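Local coordinates for splicing factor U2AF 35 kDa subunit (Homo sapiens, PDB 1JMT), which pairs with the large U2AF subunit and mediates the protein and RNA contacts needed to select 3' splice sites accurately and recruit U2 snRNP to the branch point, at residues 42-47 and 52-57; 60-63 and 69-72. The protein carries 1 engineered substitution. One frame throughout, in Å; residues are numbered along the deposited sequence.

Contact 1: 42-47 and 52-57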
ATOM      1  N   GLU A  42      -5.955   3.263  -6.782  1.00 38.33           N
ATOM      2  CA  GLU A  42      -4.765   4.072  -6.575  1.00 42.55           C
ATOM      3  C   GLU A  42      -3.493   3.220  -6.625  1.00 36.05           C
ATOM      4  O   GLU A  42      -2.528   3.564  -7.311  1.00 32.09           O
ATOM      5  CB  GLU A  42      -4.851   4.773  -5.224  1.00 50.01           C
ATOM      6  CG  GLU A  42      -3.775   5.804  -5.010  1.00 64.07           C
ATOM      7  CD  GLU A  42      -4.042   7.077  -5.781  1.00 69.55           C
ATOM      8  OE1 GLU A  42      -4.955   7.832  -5.382  1.00 74.38           O
ATOM      9  OE2 GLU A  42      -3.344   7.320  -6.787  1.00 75.29           O
ATOM     10  N   VAL A  43      -3.503   2.104  -5.903  1.00 32.81           N
ATOM     11  CA  VAL A  43      -2.340   1.226  -5.849  1.00 32.08           C
ATOM     12  C   VAL A  43      -2.193   0.383  -7.110  1.00 34.47           C
ATOM     13  O   VAL A  43      -1.107   0.301  -7.695  1.00 28.40           O
ATOM     14  CB  VAL A  43      -2.409   0.315  -4.595  1.00 32.06           C
ATOM     15  CG1 VAL A  43      -1.216  -0.646  -4.556  1.00 24.08           C
ATOM     16  CG2 VAL A  43      -2.424   1.190  -3.346  1.00 30.65           C
ATOM     17  N   PHE A  44      -3.289  -0.233  -7.533  1.00 33.18           N
ATOM     18  CA  PHE A  44      -3.284  -1.055  -8.732  1.00 28.95           C
ATOM     19  C   PHE A  44      -2.716  -0.304  -9.941  1.00 30.66           C
ATOM     20  O   PHE A  44      -1.782  -0.778 -10.594  1.00 28.63           O
ATOM     21  CB  PHE A  44      -4.701  -1.521  -9.059  1.00 29.92           C
ATOM     22  CG  PHE A  44      -4.775  -2.409 -10.268  1.00 30.33           C
ATOM     23  CD1 PHE A  44      -4.413  -3.753 -10.185  1.00 33.93           C
ATOM     24  CD2 PHE A  44      -5.176  -1.897 -11.496  1.00 31.64           C
ATOM     25  CE1 PHE A  44      -4.449  -4.573 -11.314  1.00 38.01           C
ATOM     26  CE2 PHE A  44      -5.217  -2.709 -12.637  1.00 37.83           C
ATOM     27  CZ  PHE A  44      -4.853  -4.048 -12.546  1.00 38.06           C
ATOM     28  N   THR A  45      -3.280   0.868 -10.228  1.00 34.28           N
ATOM     29  CA  THR A  45      -2.842   1.674 -11.364  1.00 34.47           C
ATOM     30  C   THR A  45      -1.341   1.927 -11.341  1.00 34.12           C
ATOM     31  O   THR A  45      -0.656   1.767 -12.355  1.00 34.98           O
ATOM     32  CB  THR A  45      -3.579   3.023 -11.404  1.00 39.72           C
ATOM     33  OG1 THR A  45      -4.967   2.791 -11.672  1.00 43.45           O
ATOM     34  CG2 THR A  45      -2.997   3.928 -12.489  1.00 41.65           C
ATOM     35  N   GLU A  46      -0.828   2.325 -10.186  1.00 29.60           N
ATOM     36  CA  GLU A  46       0.598   2.575 -10.062  1.00 32.47           C
ATOM     37  C   GLU A  46       1.385   1.286 -10.309  1.00 32.79           C
ATOM     38  O   GLU A  46       2.419   1.315 -10.983  1.00 29.21           O
ATOM     39  CB  GLU A  46       0.918   3.141  -8.674  1.00 32.01           C
ATOM     40  CG  GLU A  46       2.389   3.481  -8.447  1.00 37.39           C
ATOM     41  CD  GLU A  46       2.926   4.555  -9.398  1.00 42.80           C
ATOM     42  OE1 GLU A  46       2.134   5.375  -9.901  1.00 35.55           O
ATOM     43  OE2 GLU A  46       4.153   4.588  -9.626  1.00 42.39           O
ATOM     44  N   MET A  47       0.902   0.157  -9.785  1.00 32.51           N
ATOM     45  CA  MET A  47       1.604  -1.121  -9.983  1.00 32.99           C
ATOM     46  C   MET A  47       1.764  -1.438 -11.465  1.00 36.80           C
ATOM     47  O   MET A  47       2.841  -1.847 -11.911  1.00 35.69           O
ATOM     48  CB  MET A  47       0.865  -2.286  -9.309  1.00 31.01           C
ATOM     49  CG  MET A  47       0.829  -2.237  -7.784  1.00 29.30           C
ATOM     50  SD  MET A  47       2.473  -2.176  -7.038  1.00 31.14           S
ATOM     51  CE  MET A  47       2.607  -0.422  -6.755  1.00 31.37           C
ATOM     52  N   GLY A  52       4.751  -3.116 -13.790  1.00 43.23           N
ATOM     53  CA  GLY A  52       4.437  -4.237 -14.652  1.00 40.64           C
ATOM     54  C   GLY A  52       3.036  -4.786 -14.535  1.00 44.79           C
ATOM     55  O   GLY A  52       2.225  -4.331 -13.724  1.00 43.70           O
ATOM     56  N   GLU A  53       2.762  -5.790 -15.357  1.00 42.07           N
ATOM     57  CA  GLU A  53       1.459  -6.431 -15.409  1.00 41.58           C
ATOM     58  C   GLU A  53       1.073  -7.149 -14.123  1.00 37.95           C
ATOM     59  O   GLU A  53       1.807  -7.997 -13.613  1.00 36.30           O
ATOM     60  CB  GLU A  53       1.421  -7.403 -16.594  1.00 45.08           C
ATOM     61  CG  GLU A  53       0.113  -8.147 -16.770  1.00 56.68           C
ATOM     62  CD  GLU A  53      -0.024  -8.747 -18.160  1.00 61.53           C
ATOM     63  OE1 GLU A  53      -0.856  -9.665 -18.331  1.00 62.20           O
ATOM     64  OE2 GLU A  53       0.693  -8.292 -19.080  1.00 60.99           O
ATOM     65  N   VAL A  54      -0.096  -6.797 -13.597  1.00 33.36           N
ATOM     66  CA  VAL A  54      -0.583  -7.417 -12.377  1.00 36.13           C
ATOM     67  C   VAL A  54      -1.537  -8.571 -12.687  1.00 37.10           C
ATOM     68  O   VAL A  54      -2.507  -8.419 -13.427  1.00 37.50           O
ATOM     69  CB  VAL A  54      -1.307  -6.396 -11.486  1.00 35.99           C
ATOM     70  CG1 VAL A  54      -1.934  -7.103 -10.296  1.00 31.12           C
ATOM     71  CG2 VAL A  54      -0.319  -5.329 -11.012  1.00 35.44           C
ATOM     72  N   GLU A  55      -1.247  -9.726 -12.110  1.00 33.81           N
ATOM     73  CA  GLU A  55      -2.065 -10.913 -12.302  1.00 42.83           C
ATOM     74  C   GLU A  55      -3.201 -10.894 -11.285  1.00 42.33           C
ATOM     75  O   GLU A  55      -4.367 -11.059 -11.631  1.00 44.82           O
ATOM     76  CB  GLU A  55      -1.193 -12.147 -12.104  1.00 43.04           C
ATOM     77  CG  GLU A  55      -1.831 -13.465 -12.460  1.00 54.93           C
ATOM     78  CD  GLU A  55      -0.784 -14.544 -12.627  1.00 53.13           C
ATOM     79  OE1 GLU A  55       0.055 -14.401 -13.542  1.00 55.92           O
ATOM     80  OE2 GLU A  55      -0.787 -15.517 -11.843  1.00 59.98           O
ATOM     81  N   GLU A  56      -2.843 -10.672 -10.025  1.00 40.73           N
ATOM     82  CA  GLU A  56      -3.810 -10.620  -8.933  1.00 40.43           C
ATOM     83  C   GLU A  56      -3.363  -9.603  -7.897  1.00 36.01           C
ATOM     84  O   GLU A  56      -2.168  -9.396  -7.701  1.00 31.14           O
ATOM     85  CB  GLU A  56      -3.907 -11.966  -8.219  1.00 42.56           C
ATOM     86  CG  GLU A  56      -4.567 -13.080  -8.975  1.00 56.40           C
ATOM     87  CD  GLU A  56      -4.573 -14.351  -8.157  1.00 61.55           C
ATOM     88  OE1 GLU A  56      -5.284 -14.391  -7.127  1.00 59.31           O
ATOM     89  OE2 GLU A  56      -3.853 -15.301  -8.533  1.00 70.51           O
ATOM     90  N   MET A  57      -4.331  -8.992  -7.226  1.00 33.08           N
ATOM     91  CA  MET A  57      -4.037  -8.028  -6.183  1.00 37.64           C
ATOM     92  C   MET A  57      -5.158  -8.012  -5.160  1.00 34.04           C
ATOM     93  O   MET A  57      -6.328  -8.172  -5.502  1.00 37.50           O
ATOM     94  CB  MET A  57      -3.862  -6.621  -6.758  1.00 34.84           C
ATOM     95  CG  MET A  57      -3.522  -5.596  -5.693  1.00 37.04           C
ATOM     96  SD  MET A  57      -3.320  -3.915  -6.316  1.00 37.89           S
ATOM     97  CE  MET A  57      -4.187  -2.996  -5.060  1.00 30.78           C
TER

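Contact 2: 60-63 and 69-72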
ATOM      1  N   CYS A  60      -5.792  -6.431   2.193  1.00 37.56           N
ATOM      2  CA  CYS A  60      -6.244  -7.210   3.338  1.00 42.33           C
ATOM      3  C   CYS A  60      -6.674  -6.399   4.541  1.00 46.09           C
ATOM      4  O   CYS A  60      -6.448  -5.192   4.628  1.00 55.37           O
ATOM      5  CB  CYS A  60      -5.142  -8.160   3.808  1.00 47.45           C
ATOM      6  SG  CYS A  60      -4.487  -9.274   2.577  1.00 54.10           S
ATOM      7  N   ASP A  61      -7.303  -7.107   5.469  1.00 46.17           N
ATOM      8  CA  ASP A  61      -7.762  -6.564   6.740  1.00 45.09           C
ATOM      9  C   ASP A  61      -7.088  -7.519   7.728  1.00 40.81           C
ATOM     10  O   ASP A  61      -7.615  -8.584   8.039  1.00 42.92           O
ATOM     11  CB  ASP A  61      -9.289  -6.658   6.834  1.00 43.95           C
ATOM     12  CG  ASP A  61      -9.833  -6.128   8.150  1.00 50.97           C
ATOM     13  OD1 ASP A  61      -9.067  -5.493   8.912  1.00 43.95           O
ATOM     14  OD2 ASP A  61     -11.036  -6.341   8.413  1.00 53.73           O
ATOM     15  N   ASN A  62      -5.904  -7.133   8.190  1.00 40.55           N
ATOM     16  CA  ASN A  62      -5.106  -7.955   9.092  1.00 38.79           C
ATOM     17  C   ASN A  62      -5.817  -8.544  10.311  1.00 43.42           C
ATOM     18  O   ASN A  62      -5.990  -9.758  10.393  1.00 39.45           O
ATOM     19  CB  ASN A  62      -3.868  -7.175   9.528  1.00 39.12           C
ATOM     20  CG  ASN A  62      -2.957  -6.855   8.364  1.00 37.04           C
ATOM     21  OD1 ASN A  62      -3.177  -7.327   7.247  1.00 38.06           O
ATOM     22  ND2 ASN A  62      -1.929  -6.057   8.614  1.00 40.75           N
ATOM     23  N   LEU A  63      -6.231  -7.703  11.252  1.00 40.24           N
ATOM     24  CA  LEU A  63      -6.908  -8.200  12.445  1.00 43.50           C
ATOM     25  C   LEU A  63      -8.415  -8.355  12.306  1.00 47.38           C
ATOM     26  O   LEU A  63      -9.063  -8.898  13.196  1.00 54.33           O
ATOM     27  CB  LEU A  63      -6.603  -7.300  13.641  1.00 39.07           C
ATOM     28  CG  LEU A  63      -5.222  -7.535  14.243  1.00 44.49           C
ATOM     29  CD1 LEU A  63      -4.943  -6.509  15.326  1.00 49.63           C
ATOM     30  CD2 LEU A  63      -5.162  -8.952  14.803  1.00 47.25           C
ATOM     31  N   GLY A  69      -4.235  -2.920   7.084  1.00 42.26           N
ATOM     32  CA  GLY A  69      -4.150  -4.050   6.190  1.00 38.09           C
ATOM     33  C   GLY A  69      -2.957  -4.027   5.261  1.00 37.79           C
ATOM     34  O   GLY A  69      -2.415  -2.970   4.933  1.00 39.69           O
ATOM     35  N   ASN A  70      -2.532  -5.213   4.855  1.00 34.60           N
ATOM     36  CA  ASN A  70      -1.434  -5.331   3.924  1.00 32.47           C
ATOM     37  C   ASN A  70      -2.021  -5.351   2.529  1.00 33.32           C
ATOM     38  O   ASN A  70      -3.229  -5.550   2.334  1.00 30.40           O
ATOM     39  CB  ASN A  70      -0.671  -6.641   4.106  1.00 35.87           C
ATOM     40  CG  ASN A  70       0.033  -6.732   5.429  1.00 38.51           C
ATOM     41  OD1 ASN A  70       0.348  -5.721   6.054  1.00 44.42           O
ATOM     42  ND2 ASN A  70       0.308  -7.955   5.857  1.00 28.45           N
ATOM     43  N   VAL A  71      -1.149  -5.153   1.556  1.00 28.23           N
ATOM     44  CA  VAL A  71      -1.547  -5.216   0.172  1.00 31.07           C
ATOM     45  C   VAL A  71      -0.657  -6.286  -0.442  1.00 28.64           C
ATOM     46  O   VAL A  71       0.540  -6.341  -0.157  1.00 26.90           O
ATOM     47  CB  VAL A  71      -1.325  -3.872  -0.553  1.00 30.63           C
ATOM     48  CG1 VAL A  71      -1.386  -4.078  -2.082  1.00 27.46           C
ATOM     49  CG2 VAL A  71      -2.398  -2.890  -0.120  1.00 28.34           C
ATOM     50  N   TYR A  72      -1.251  -7.164  -1.240  1.00 29.98           N
ATOM     51  CA  TYR A  72      -0.484  -8.193  -1.919  1.00 28.25           C
ATOM     52  C   TYR A  72      -0.716  -8.006  -3.396  1.00 24.90           C
ATOM     53  O   TYR A  72      -1.850  -7.843  -3.832  1.00 28.95           O
ATOM     54  CB  TYR A  72      -0.920  -9.592  -1.499  1.00 29.23           C
ATOM     55  CG  TYR A  72      -0.541  -9.919  -0.084  1.00 37.18           C
ATOM     56  CD1 TYR A  72      -1.395  -9.612   0.969  1.00 30.72           C
ATOM     57  CD2 TYR A  72       0.695 -10.498   0.209  1.00 36.13           C
ATOM     58  CE1 TYR A  72      -1.034  -9.870   2.280  1.00 37.11           C
ATOM     59  CE2 TYR A  72       1.070 -10.760   1.522  1.00 38.30           C
ATOM     60  CZ  TYR A  72       0.198 -10.442   2.551  1.00 36.98           C
ATOM     61  OH  TYR A  72       0.552 -10.688   3.855  1.00 47.12           O
TER

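Contact 1: 42-47 and 52-57
Met57 reaches back from its strand onto Phe44 and Val43 of the helix, making the sulfur part of the contact. Its SD lies 5.3 Å from the centroid of the Phe44 ring and 88° off the ring normal, a Met-aromatic contact at the ring edge. The Met57 chain is extended as far as SD, with CG anti to the backbone N (chi1 -179°), which carries SD to 3.7 Å from Phe44 CA. The bend at chi3 then turns the terminal methyl, CE, to within 3.8 Å of Val43 CB.

The apolar packing continues toward the helix end through Val54, whose branches divide between two partners. CB and CG1 meet the Phe44 ring at CE1, with CB 3.6 Å from it, while CG2 lies 3.7 Å from Met47 CB.

One backbone bond joins the segments: Gly52 N donates to Met47 O at 3.0 Å, with a bent N-H...O angle of 133°. Gly52, with positive phi, is where the chain leaves helical geometry.

Helix 22-51 is thereby packed against strand 54-59; Val73 of the neighbouring strand 68-75 touches Met47, Val54 and Met57, and Phe40 of the same helix also touches Met57.

Contact 2: 60-63 and 69-72
Cys60 and Tyr72 meet because the first torsion of each sets its SG or CG beside the backbone N (chi1 -55° for Cys60), bringing the sulfur to one edge of the ring. Cys60 SG is 3.5 Å from Tyr72 CD1 and equally close to CE1; it lies near the ring plane, a Cys sulfur-aromatic contact at the edge. The same kind of torsion in Asn62 and Asn70 brings their amides together, with planes turned 68° apart.

The Asn62 amide works with both of its ends. OD1 accepts from Asn70 N at 3.3 Å, but the donor is tilted from the carbonyl plane and the N-H...O angle is 140°, so the bond is long and bent. ND2 makes a straighter but weak bond to Asn70 OD1, 3.4 Å long. That OD1 has a stronger partner in Asn8 N, on the adjoining strand 3-11.

The backbone link is more regular: Cys60 N donates to Asn70 O at 2.7 Å, in a nearly straight bond. Beside it, Gly69 CA comes within 3.0 Å of Cys60 O in a CA-H...O contact, and Gly69 has no side chain to stand between the two atoms.

Asp61 turns the other way, its OD1 accepting from His66 N within the loop. Together these contacts fold the loop between strands 54-59 and 68-75 back onto the latter, closing the beta-hairpin of the second and third strands of the RNA recognition motif; the third strand, 68-75, is where this family carries its RNP1 sequence.

In the fold
Contacts 1 and 2 lie in series along the chain, within one RNA recognition motif. Their centres are about 16 Å apart, on opposite sides of the chain's centre, and strands 54-59 and 68-75, neighbours in the antiparallel sheet, carry one into the other. Direct packing joins them: Met57 CG lies 3.4 Å from Tyr72 O, and Val71 CG1 is 4.2 Å from both Met57 CE and Val43 CG1. The two differ in relation to the bound peptide of the large U2AF subunit. At contact 1, Glu42 O hydrogen-bonds to an aromatic side chain of the peptide, and Glu42, Glu46 and Met47 pack on aromatic side chains of it; contact 2 lies at the loop joining strands 54-59 and 68-75.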